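Local coordinates for protein adenylate kinase (Cryptosporidium parvum Iowa II, PDB 3BE4) that probably catalyses phosphoryl transfer between ATP and AMP, as adenylate kinases do, and is caught here with the two-substrate analogue bis(adenosine)-5'-pentaphosphate, at residues L34-G37 against D38-R41; A170-V173 against K174-D178; K189-D193 against L194-K198. All blocks are in the same frame, centred on the assembly; numbering follows the deposited sequence. Where two conformers were deposited one is given.

Interaction 1: L34-G37 against D38-R41. With AP5 (bis(adenosine)-5'-pentaphosphate), chain C.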
loop_
_atom_site.group_PDB
_atom_site.type_symbol
_atom_site.label_atom_id
_atom_site.label_comp_id
_atom_site.label_asym_id
_atom_site.label_seq_id
_atom_site.Cartn_x
_atom_site.Cartn_y
_atom_site.Cartn_z
ATOM N N LEU A 34 -5.485 -3.897 2.971
ATOM C CA LEU A 34 -4.821 -3.461 4.159
ATOM C C LEU A 34 -3.587 -2.597 3.867
ATOM O O LEU A 34 -2.595 -3.175 3.458
ATOM C CB LEU A 34 -4.367 -4.680 4.964
ATOM C CG LEU A 34 -5.388 -5.525 5.820
ATOM C CD1 LEU A 34 -6.222 -6.314 5.005
ATOM C CD2 LEU A 34 -4.652 -6.546 6.732
ATOM N N SER A 35 -3.757 -1.271 3.901
ATOM C CA SER A 35 -2.677 -0.351 3.739
ATOM C C SER A 35 -2.283 -0.014 5.154
ATOM O O SER A 35 -3.089 0.684 5.796
ATOM C CB SER A 35 -3.147 0.859 2.955
ATOM O OG SER A 35 -2.295 1.982 3.132
ATOM N N THR A 36 -1.042 -0.404 5.637
ATOM C CA THR A 36 -0.738 -0.039 6.941
ATOM C C THR A 36 -0.494 1.517 7.060
ATOM O O THR A 36 -0.746 2.061 8.173
ATOM C CB THR A 36 0.564 -0.733 7.355
ATOM O OG1 THR A 36 1.372 -0.832 6.226
ATOM C CG2 THR A 36 0.239 -2.181 7.813
ATOM N N GLY A 37 -0.222 2.193 5.973
ATOM C CA GLY A 37 -0.118 3.699 6.052
ATOM C C GLY A 37 -1.546 4.269 6.268
ATOM O O GLY A 37 -1.710 5.120 7.160
ATOM N N ASP A 38 -2.526 3.784 5.533
ATOM C CA ASP A 38 -3.850 4.324 5.840
ATOM C C ASP A 38 -4.337 3.939 7.219
ATOM O O ASP A 38 -5.031 4.760 7.846
ATOM C CB ASP A 38 -4.899 3.751 4.845
ATOM C CG ASP A 38 -4.700 4.183 3.361
ATOM O OD1 ASP A 38 -3.890 5.195 2.975
ATOM O OD2 ASP A 38 -5.417 3.495 2.472
ATOM N N MET A 39 -4.064 2.731 7.698
ATOM C CA MET A 39 -4.376 2.210 9.031
ATOM C C MET A 39 -3.718 3.044 10.140
ATOM O O MET A 39 -4.332 3.408 11.141
ATOM C CB MET A 39 -4.036 0.726 9.196
ATOM C CG MET A 39 -4.845 -0.215 8.303
ATOM S SD MET A 39 -3.999 -1.827 7.852
ATOM C CE MET A 39 -3.684 -2.529 9.486
ATOM N N LEU A 40 -2.455 3.395 9.910
ATOM C CA LEU A 40 -1.806 4.342 10.830
ATOM C C LEU A 40 -2.420 5.708 10.816
ATOM O O LEU A 40 -2.616 6.214 11.932
ATOM C CB LEU A 40 -0.296 4.438 10.489
ATOM C CG LEU A 40 0.508 3.185 10.857
ATOM C CD1 LEU A 40 1.889 3.303 10.158
ATOM C CD2 LEU A 40 0.712 3.026 12.376
ATOM N N ARG A 41 -2.726 6.325 9.664
ATOM C CA ARG A 41 -3.381 7.615 9.576
ATOM C C ARG A 41 -4.756 7.507 10.249
ATOM O O ARG A 41 -5.136 8.409 11.014
ATOM C CB ARG A 41 -3.543 8.094 8.159
ATOM C CG ARG A 41 -2.213 8.639 7.726
ATOM C CD ARG A 41 -2.180 9.684 6.668
ATOM N NE ARG A 41 -1.722 8.873 5.682
ATOM C CZ ARG A 41 -0.462 8.517 5.389
ATOM N NH1 ARG A 41 -0.615 7.584 4.636
ATOM N NH2 ARG A 41 0.835 9.037 5.705
HETATM P PA AP5 C . 1.821 4.861 3.052
HETATM O O1A AP5 C . 0.490 5.612 3.220
HETATM O O2A AP5 C . 1.813 3.488 2.566
HETATM O O3A AP5 C . 2.800 5.748 2.148
HETATM P PB AP5 C . 3.996 5.334 1.186
HETATM O O1B AP5 C . 4.603 4.085 1.608
HETATM O O2B AP5 C . 4.846 6.596 0.991
HETATM O O3B AP5 C . 3.117 5.042 -0.217
HETATM P PG AP5 C . 1.983 5.899 -0.873
HETATM O O1G AP5 C . 2.468 7.304 -0.972
HETATM O O2G AP5 C . 0.741 5.593 -0.141
HETATM O O3G AP5 C . 2.056 5.203 -2.290
HETATM P PD AP5 C . 1.034 4.283 -3.170
HETATM O O1D AP5 C . -0.147 3.997 -2.346
HETATM O O2D AP5 C . 1.870 3.213 -3.738
HETATM O O3D AP5 C . 0.698 5.257 -4.394
HETATM P PE AP5 C . -0.687 5.973 -4.726
HETATM O O1E AP5 C . -1.074 6.777 -3.602
HETATM O O2E AP5 C . -1.698 4.990 -5.282
HETATM O O5F AP5 C . 2.655 4.808 4.414
HETATM C C5F AP5 C . 2.631 6.058 5.122
HETATM C C4F AP5 C . 3.856 5.928 6.119
HETATM O O4F AP5 C . 3.402 5.168 7.214
HETATM C C3F AP5 C . 5.100 5.271 5.655
HETATM O O3F AP5 C . 5.937 6.160 4.948
HETATM C C2F AP5 C . 5.669 4.921 7.046
HETATM O O2F AP5 C . 6.084 6.142 7.773
HETATM C C1F AP5 C . 4.461 4.363 7.777
HETATM N N9A AP5 C . 4.288 2.967 7.478
HETATM C C8A AP5 C . 3.216 2.463 6.690
HETATM N N7A AP5 C . 3.300 1.147 6.599
HETATM C C5A AP5 C . 4.408 0.751 7.376
HETATM C C6A AP5 C . 4.913 -0.499 7.679
HETATM N N6A AP5 C . 4.570 -1.685 7.165
HETATM N N1A AP5 C . 6.057 -0.467 8.515
HETATM C C2A AP5 C . 6.460 0.682 9.013
HETATM N N3A AP5 C . 5.993 1.923 8.753
HETATM C C4A AP5 C . 4.842 1.930 7.936
HETATM O O5J AP5 C . -0.257 6.823 -5.975
HETATM C C5J AP5 C . 0.624 8.037 -5.793
HETATM C C4J AP5 C . 0.166 9.021 -6.892
HETATM O O4J AP5 C . 0.363 8.557 -8.241
HETATM C C3J AP5 C . -1.285 9.469 -6.696
HETATM O O3J AP5 C . -1.396 10.839 -7.015
HETATM C C2J AP5 C . -1.886 8.666 -7.807
HETATM O O2J AP5 C . -3.059 9.290 -8.311
HETATM C C1J AP5 C . -0.982 8.643 -8.960
HETATM N N9B AP5 C . -0.939 7.509 -9.830
HETATM C C8B AP5 C . -1.210 6.183 -9.495
HETATM N N7B AP5 C . -0.987 5.425 -10.585
HETATM C C5B AP5 C . -0.585 6.245 -11.613
HETATM C C6B AP5 C . -0.054 6.002 -12.918
HETATM N N6B AP5 C . -0.001 4.755 -13.389
HETATM N N1B AP5 C . 0.313 7.076 -13.670
HETATM C C2B AP5 C . 0.313 8.362 -13.108
HETATM N N3B AP5 C . -0.095 8.646 -11.834
HETATM C C4B AP5 C . -0.457 7.573 -11.039
#

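Interaction 2: A170-V173 against K174-D178. With AP5 (bis(adenosine)-5'-pentaphosphate), chain C.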
loop_
_atom_site.group_PDB
_atom_site.type_symbol
_atom_site.label_atom_id
_atom_site.label_comp_id
_atom_site.label_asym_id
_atom_site.label_seq_id
_atom_site.Cartn_x
_atom_site.Cartn_y
_atom_site.Cartn_z
ATOM N N ALA A 170 9.384 17.539 0.850
ATOM C CA ALA A 170 10.559 17.093 0.090
ATOM C C ALA A 170 11.494 16.237 0.946
ATOM O O ALA A 170 11.949 15.183 0.458
ATOM C CB ALA A 170 11.382 18.338 -0.409
ATOM N N GLU A 171 11.764 16.632 2.200
ATOM C CA GLU A 171 12.729 15.828 2.983
ATOM C C GLU A 171 12.171 14.444 3.307
ATOM O O GLU A 171 12.864 13.414 3.200
ATOM C CB GLU A 171 13.079 16.507 4.288
ATOM C CG GLU A 171 14.188 15.820 5.063
ATOM C CD GLU A 171 15.420 15.402 4.183
ATOM O OE1 GLU A 171 16.162 16.272 3.578
ATOM O OE2 GLU A 171 15.586 14.158 4.070
ATOM N N ALA A 172 10.863 14.383 3.702
ATOM C CA ALA A 172 10.290 13.032 3.934
ATOM C C ALA A 172 10.236 12.135 2.679
ATOM O O ALA A 172 10.313 10.910 2.776
ATOM C CB ALA A 172 8.783 13.218 4.446
ATOM N N VAL A 173 9.998 12.746 1.514
ATOM C CA VAL A 173 10.043 11.915 0.238
ATOM C C VAL A 173 11.383 11.291 0.080
ATOM O O VAL A 173 11.499 10.125 -0.231
ATOM C CB VAL A 173 9.642 12.702 -0.987
ATOM C CG1 VAL A 173 9.912 11.969 -2.242
ATOM C CG2 VAL A 173 8.140 13.085 -0.860
ATOM N N LYS A 174 12.418 12.103 0.360
ATOM C CA LYS A 174 13.817 11.524 0.327
ATOM C C LYS A 174 14.020 10.411 1.321
ATOM O O LYS A 174 14.563 9.364 0.931
ATOM C CB LYS A 174 14.796 12.687 0.591
ATOM C CG LYS A 174 16.295 12.280 0.293
ATOM C CD LYS A 174 17.238 13.450 0.667
ATOM C CE LYS A 174 18.697 13.100 0.425
ATOM N NZ LYS A 174 19.566 14.269 0.960
ATOM N N VAL A 175 13.585 10.586 2.541
ATOM C CA VAL A 175 13.606 9.495 3.589
ATOM C C VAL A 175 12.868 8.263 3.114
ATOM O O VAL A 175 13.415 7.172 3.130
ATOM C CB VAL A 175 13.170 9.980 4.917
ATOM C CG1 VAL A 175 13.277 8.883 5.920
ATOM C CG2 VAL A 175 14.108 11.120 5.297
ATOM N N ARG A 176 11.607 8.467 2.632
ATOM C CA ARG A 176 10.810 7.368 2.221
ATOM C C ARG A 176 11.475 6.523 1.148
ATOM O O ARG A 176 11.475 5.269 1.211
ATOM C CB ARG A 176 9.385 7.836 1.672
ATOM C CG ARG A 176 8.467 8.230 2.838
ATOM C CD ARG A 176 7.536 9.382 2.485
ATOM N NE ARG A 176 6.470 8.814 1.624
ATOM C CZ ARG A 176 5.619 9.634 0.974
ATOM N NH1 ARG A 176 5.751 10.989 1.006
ATOM N NH2 ARG A 176 4.659 9.094 0.155
ATOM N N LEU A 177 12.037 7.199 0.125
ATOM C CA LEU A 177 12.757 6.479 -0.913
ATOM C C LEU A 177 14.024 5.772 -0.323
ATOM O O LEU A 177 14.282 4.613 -0.677
ATOM C CB LEU A 177 13.114 7.429 -2.017
ATOM C CG LEU A 177 11.849 7.673 -2.894
ATOM C CD1 LEU A 177 12.157 8.864 -3.822
ATOM C CD2 LEU A 177 11.537 6.469 -3.675
ATOM N N ASP A 178 14.757 6.463 0.522
ATOM C CA ASP A 178 16.020 5.871 1.018
ATOM C C ASP A 178 15.733 4.601 1.816
ATOM O O ASP A 178 16.370 3.499 1.623
ATOM C CB ASP A 178 16.688 6.885 1.910
ATOM C CG ASP A 178 18.110 6.471 2.263
ATOM O OD1 ASP A 178 18.813 6.069 1.338
ATOM O OD2 ASP A 178 18.481 6.472 3.476
HETATM P PA AP5 C . 1.821 4.861 3.052
HETATM O O1A AP5 C . 0.490 5.612 3.220
HETATM O O2A AP5 C . 1.813 3.488 2.566
HETATM O O3A AP5 C . 2.800 5.748 2.148
HETATM P PB AP5 C . 3.996 5.334 1.186
HETATM O O1B AP5 C . 4.603 4.085 1.608
HETATM O O2B AP5 C . 4.846 6.596 0.991
HETATM O O3B AP5 C . 3.117 5.042 -0.217
HETATM P PG AP5 C . 1.983 5.899 -0.873
HETATM O O1G AP5 C . 2.468 7.304 -0.972
HETATM O O2G AP5 C . 0.741 5.593 -0.141
HETATM O O3G AP5 C . 2.056 5.203 -2.290
HETATM P PD AP5 C . 1.034 4.283 -3.170
HETATM O O1D AP5 C . -0.147 3.997 -2.346
HETATM O O2D AP5 C . 1.870 3.213 -3.738
HETATM O O3D AP5 C . 0.698 5.257 -4.394
HETATM P PE AP5 C . -0.687 5.973 -4.726
HETATM O O1E AP5 C . -1.074 6.777 -3.602
HETATM O O2E AP5 C . -1.698 4.990 -5.282
HETATM O O5F AP5 C . 2.655 4.808 4.414
HETATM C C5F AP5 C . 2.631 6.058 5.122
HETATM C C4F AP5 C . 3.856 5.928 6.119
HETATM O O4F AP5 C . 3.402 5.168 7.214
HETATM C C3F AP5 C . 5.100 5.271 5.655
HETATM O O3F AP5 C . 5.937 6.160 4.948
HETATM C C2F AP5 C . 5.669 4.921 7.046
HETATM O O2F AP5 C . 6.084 6.142 7.773
HETATM C C1F AP5 C . 4.461 4.363 7.777
HETATM N N9A AP5 C . 4.288 2.967 7.478
HETATM C C8A AP5 C . 3.216 2.463 6.690
HETATM N N7A AP5 C . 3.300 1.147 6.599
HETATM C C5A AP5 C . 4.408 0.751 7.376
HETATM C C6A AP5 C . 4.913 -0.499 7.679
HETATM N N6A AP5 C . 4.570 -1.685 7.165
HETATM N N1A AP5 C . 6.057 -0.467 8.515
HETATM C C2A AP5 C . 6.460 0.682 9.013
HETATM N N3A AP5 C . 5.993 1.923 8.753
HETATM C C4A AP5 C . 4.842 1.930 7.936
HETATM O O5J AP5 C . -0.257 6.823 -5.975
HETATM C C5J AP5 C . 0.624 8.037 -5.793
HETATM C C4J AP5 C . 0.166 9.021 -6.892
HETATM O O4J AP5 C . 0.363 8.557 -8.241
HETATM C C3J AP5 C . -1.285 9.469 -6.696
HETATM O O3J AP5 C . -1.396 10.839 -7.015
HETATM C C2J AP5 C . -1.886 8.666 -7.807
HETATM O O2J AP5 C . -3.059 9.290 -8.311
HETATM C C1J AP5 C . -0.982 8.643 -8.960
HETATM N N9B AP5 C . -0.939 7.509 -9.830
HETATM C C8B AP5 C . -1.210 6.183 -9.495
HETATM N N7B AP5 C . -0.987 5.425 -10.585
HETATM C C5B AP5 C . -0.585 6.245 -11.613
HETATM C C6B AP5 C . -0.054 6.002 -12.918
HETATM N N6B AP5 C . -0.001 4.755 -13.389
HETATM N N1B AP5 C . 0.313 7.076 -13.670
HETATM C C2B AP5 C . 0.313 8.362 -13.108
HETATM N N3B AP5 C . -0.095 8.646 -11.834
HETATM C C4B AP5 C . -0.457 7.573 -11.039
HETATM O O HOH W 1 18.681 15.969 2.837
#

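Interaction 3: K189-D193 against L194-K198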
loop_
_atom_site.group_PDB
_atom_site.type_symbol
_atom_site.label_atom_id
_atom_site.label_comp_id
_atom_site.label_asym_id
_atom_site.label_seq_id
_atom_site.Cartn_x
_atom_site.Cartn_y
_atom_site.Cartn_z
ATOM N N LYS A 189 13.683 -10.222 -3.332
ATOM C CA LYS A 189 14.342 -11.568 -3.350
ATOM C C LYS A 189 13.695 -12.570 -2.411
ATOM O O LYS A 189 13.545 -13.738 -2.770
ATOM C CB LYS A 189 15.860 -11.339 -3.093
ATOM C CG LYS A 189 16.387 -10.685 -4.319
ATOM C CD LYS A 189 17.891 -10.445 -4.325
ATOM C CE LYS A 189 18.363 -9.624 -5.589
ATOM N NZ LYS A 189 18.066 -10.188 -6.962
ATOM N N PHE A 190 13.242 -12.110 -1.232
ATOM C CA PHE A 190 12.585 -12.902 -0.211
ATOM C C PHE A 190 11.437 -13.630 -0.874
ATOM O O PHE A 190 11.250 -14.846 -0.687
ATOM C CB PHE A 190 12.060 -12.012 0.921
ATOM C CG PHE A 190 11.378 -12.753 2.071
ATOM C CD1 PHE A 190 12.067 -13.036 3.292
ATOM C CD2 PHE A 190 10.045 -13.087 1.998
ATOM C CE1 PHE A 190 11.440 -13.679 4.346
ATOM C CE2 PHE A 190 9.391 -13.734 3.051
ATOM C CZ PHE A 190 10.055 -14.022 4.249
ATOM N N TYR A 191 10.628 -12.908 -1.638
ATOM C CA TYR A 191 9.466 -13.540 -2.288
ATOM C C TYR A 191 9.744 -14.263 -3.566
ATOM O O TYR A 191 8.960 -15.164 -3.942
ATOM C CB TYR A 191 8.305 -12.523 -2.445
ATOM C CG TYR A 191 7.747 -12.220 -1.081
ATOM C CD1 TYR A 191 7.109 -13.188 -0.295
ATOM C CD2 TYR A 191 7.853 -10.901 -0.537
ATOM C CE1 TYR A 191 6.586 -12.899 1.018
ATOM C CE2 TYR A 191 7.331 -10.604 0.737
ATOM C CZ TYR A 191 6.742 -11.600 1.533
ATOM O OH TYR A 191 6.274 -11.259 2.756
ATOM N N GLU A 192 10.750 -13.828 -4.312
ATOM C CA GLU A 192 11.197 -14.596 -5.512
ATOM C C GLU A 192 11.707 -15.962 -5.076
ATOM O O GLU A 192 11.476 -16.960 -5.750
ATOM C CB GLU A 192 12.332 -13.878 -6.154
ATOM C CG GLU A 192 11.795 -12.730 -6.963
ATOM C CD GLU A 192 12.938 -12.037 -7.739
ATOM O OE1 GLU A 192 14.114 -12.030 -7.242
ATOM O OE2 GLU A 192 12.646 -11.482 -8.816
ATOM N N ASP A 193 12.382 -16.007 -3.945
ATOM C CA ASP A 193 12.843 -17.316 -3.355
ATOM C C ASP A 193 11.745 -18.275 -2.969
ATOM O O ASP A 193 11.971 -19.493 -2.947
ATOM C CB ASP A 193 13.791 -17.099 -2.179
ATOM C CG ASP A 193 15.165 -16.548 -2.648
ATOM O OD1 ASP A 193 15.421 -16.490 -3.871
ATOM O OD2 ASP A 193 15.985 -16.135 -1.788
ATOM N N LEU A 194 10.531 -17.771 -2.773
ATOM C CA LEU A 194 9.349 -18.541 -2.472
ATOM C C LEU A 194 8.623 -18.831 -3.781
ATOM O O LEU A 194 7.647 -19.583 -3.793
ATOM C CB LEU A 194 8.403 -17.791 -1.452
ATOM C CG LEU A 194 8.971 -17.607 -0.018
ATOM C CD1 LEU A 194 8.103 -16.683 0.881
ATOM C CD2 LEU A 194 9.195 -18.969 0.682
ATOM N N GLY A 195 9.048 -18.234 -4.888
ATOM C CA GLY A 195 8.490 -18.511 -6.195
ATOM C C GLY A 195 7.151 -17.924 -6.472
ATOM O O GLY A 195 6.503 -18.262 -7.481
ATOM N N ILE A 196 6.774 -16.885 -5.664
ATOM C CA ILE A 196 5.435 -16.283 -5.861
ATOM C C ILE A 196 5.413 -14.799 -6.288
ATOM O O ILE A 196 4.324 -14.229 -6.443
ATOM C CB ILE A 196 4.593 -16.386 -4.588
ATOM C CG1 ILE A 196 5.280 -15.731 -3.423
ATOM C CG2 ILE A 196 4.416 -17.854 -4.232
ATOM C CD1 ILE A 196 4.430 -15.749 -2.176
ATOM N N LEU A 197 6.560 -14.280 -6.645
ATOM C CA LEU A 197 6.696 -12.846 -7.050
ATOM C C LEU A 197 6.615 -12.649 -8.557
ATOM O O LEU A 197 7.347 -13.368 -9.359
ATOM C CB LEU A 197 7.989 -12.356 -6.591
ATOM C CG LEU A 197 8.016 -10.777 -6.773
ATOM C CD1 LEU A 197 8.616 -10.091 -5.502
ATOM C CD2 LEU A 197 8.790 -10.449 -8.054
ATOM N N LYS A 198 5.822 -11.682 -8.977
ATOM C CA LYS A 198 5.702 -11.258 -10.374
ATOM C C LYS A 198 5.888 -9.686 -10.350
ATOM O O LYS A 198 5.660 -9.070 -9.380
ATOM C CB LYS A 198 4.404 -11.652 -11.048
ATOM C CG LYS A 198 4.586 -13.229 -11.530
ATOM C CD LYS A 198 3.497 -13.827 -12.350
ATOM C CE LYS A 198 3.887 -15.322 -12.616
#

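Interaction 1: L34-G37 against D38-R41
The Ser35 carbonyl closes the first helical turn by accepting from Met39 N at 3.0 Å; Leu40 N bonds to Thr36 O and Arg41 N to Gly37 O, and these bonds open helix 36-45, which follows strand 32-35. Ser35 also holds the N-cap position. Its CB is directed at the segment 38-41, and with OG anti to the backbone N (chi1 160°) the hydroxyl oxygen takes Asp38 N at 3.0 Å in a nearly straight bond (168°). The Asp38 carboxylate folds back alongside this hydroxymethyl group, its CG 3.3 Å from Ser35 OG.

Met39 runs beside the same turn. Its CG and SD lie close to Ser35 O, and a bend at chi3 turns the methyl end away from that carbonyl, while SD meets Leu34 CB at 4.1 Å. Helix 66-78 receives this flank, with Leu72 against Met39.

This strand-to-helix junction belongs to the AMP-binding side of the adenylate kinase fold, and one adenosine of AP5 lies against it. Thr36 OG1, set between its backbone N and carbonyl carbon, donates to AP5 N7A at 2.8 Å. Leu40 comes to the same base with CD1, 3.6 Å from AP5 N9A. Gly37 has no side chain, and its CA lies 3.4 Å from AP5 O5F, which brings the sugar-phosphate link right up to the backbone.

Arg41 reaches the phosphate by a chain bent at chi3. NH1 gives AP5 O1A a bond of 2.7 Å at the guanidinium edge, though the hydrogen points somewhat off (137°), and Gly37 O lies over one face of the group. NH2 makes a long, weak ion pair with Asp167.

Interaction 2: A170-V173 against K174-D178
Arg176 packs back on Ala172 before it turns to the ligand, and its N donates to Ala172 O at 2.8 Å in the regular helical pattern that also joins Lys174 to Ala170, Val175 to Glu171 and Leu177 to Val173. From CB outward, CB, CG and CD all stay beside that same Ala172 carbonyl. A bend at chi2 keeps CD there, 3.2 Å from Ala172 O, and a second at chi3 turns the guanidinium toward the pentaphosphate. NE donates to AP5 O2B at 2.8 Å. NH2 shares that oxygen at 2.6 Å, so two N-H groups along one edge of the guanidinium grip a single phosphate oxygen lying in its plane, each bond bent. The remaining nitrogen, NH1, passes Val173 CG2 at 3.7 Å and forms a salt bridge with Asp168, which should help fix the rotation of the group. Arg132, which also bonds to AP5, and Arg165 lie close to NH2; the gathered positive charge probably offsets the negative charge of the phosphates, as in the closed active site of this family.

The outer face of the helix carries a looser, solvent-mediated link. Lys174 is fully extended, and a water accepts from its NZ at 2.7 Å and donates to Glu171 OE1 at 2.6 Å. Glu171 was modelled in two conformers, so the bridge is doubtful as a permanent link.

Val173 and Leu177 lie side by side one turn apart, CG1 to CD1 4.1 Å. They look inward, where Val173 meets Ile126 and Ile129 of helix 122-130, and Leu177 and Arg176 reach Pro14 in the P-loop that follows strand 7-12.

Interaction 3: K189-D193 against L194-K198
Tyr191 and Ile196 are joined first by the backbone: Ile196 N donates to Tyr191 O at 3.3 Å, nearly in line with the carbonyl (163°). Gly195 N bonds to Glu192 O at 2.9 Å, but it comes from above the carbonyl plane, well away from a lone-pair direction. A third link, Leu194 N to Tyr191 O, is weak. Together with the positive phi of Gly195 (75°), the first two make a Schellman motif, and the residues from Glu192 to Gly195 form a type I beta turn. Helix 186-192 is thereby brought to an end and the chain is reversed into strand 197-201, an outermost strand of the parallel sheet at the heart of this P-loop kinase fold.

Apolar contacts follow the same path. The Schellman pattern usually brings the side chains flanking the turn together, and here Ile196 CD1 approaches Tyr191 CD1 at 4.2 Å, crossing the ring at a slant. Leu194 lies alongside both aromatic residues, its CD1 3.8 Å from Tyr191 CD1 and 3.9 Å from Phe190 CE2. The two rings also meet each other: Phe190 CD2 sits 3.5 Å above the centre of the Tyr191 ring, with an edge of Phe190 turned to that face. Phe190 has CG anti to its backbone N (chi1 -179°), which carries the ring over to Leu194. On the sheet side Leu197 CD1 touches Tyr191 CB at 3.9 Å. Tyr191 is the buried residue of the group, wedged against helix 95-108 at Ala98 and strands 7-12 and 114-119.

Glu192 combines both kinds: its aliphatic CG rests on Leu197 CB at 3.8 Å, while OE2 forms a salt bridge with Arg199, two residues further along strand 197-201.

How the interactions relate
Interactions 1 and 2 both reach AP5, although their centres are about 18 Å apart. Interaction 1 is buried near the middle of the chain, where a helix start presents hydroxyl, glycine and arginine to the nucleotide. Interaction 2 is half buried: within one helix, the ligand side holds an arginine on a phosphate while the other side meets solvent. Interaction 3 is a surface contact with no ligand in it, held by a turn and apolar side chains, and its nearest atoms are about 12 Å from interaction 1. Those two include parts of the two outermost strands, 32-35 and 197-201, of one sheet, while helices 170-184 and 186-192 are consecutive along the chain.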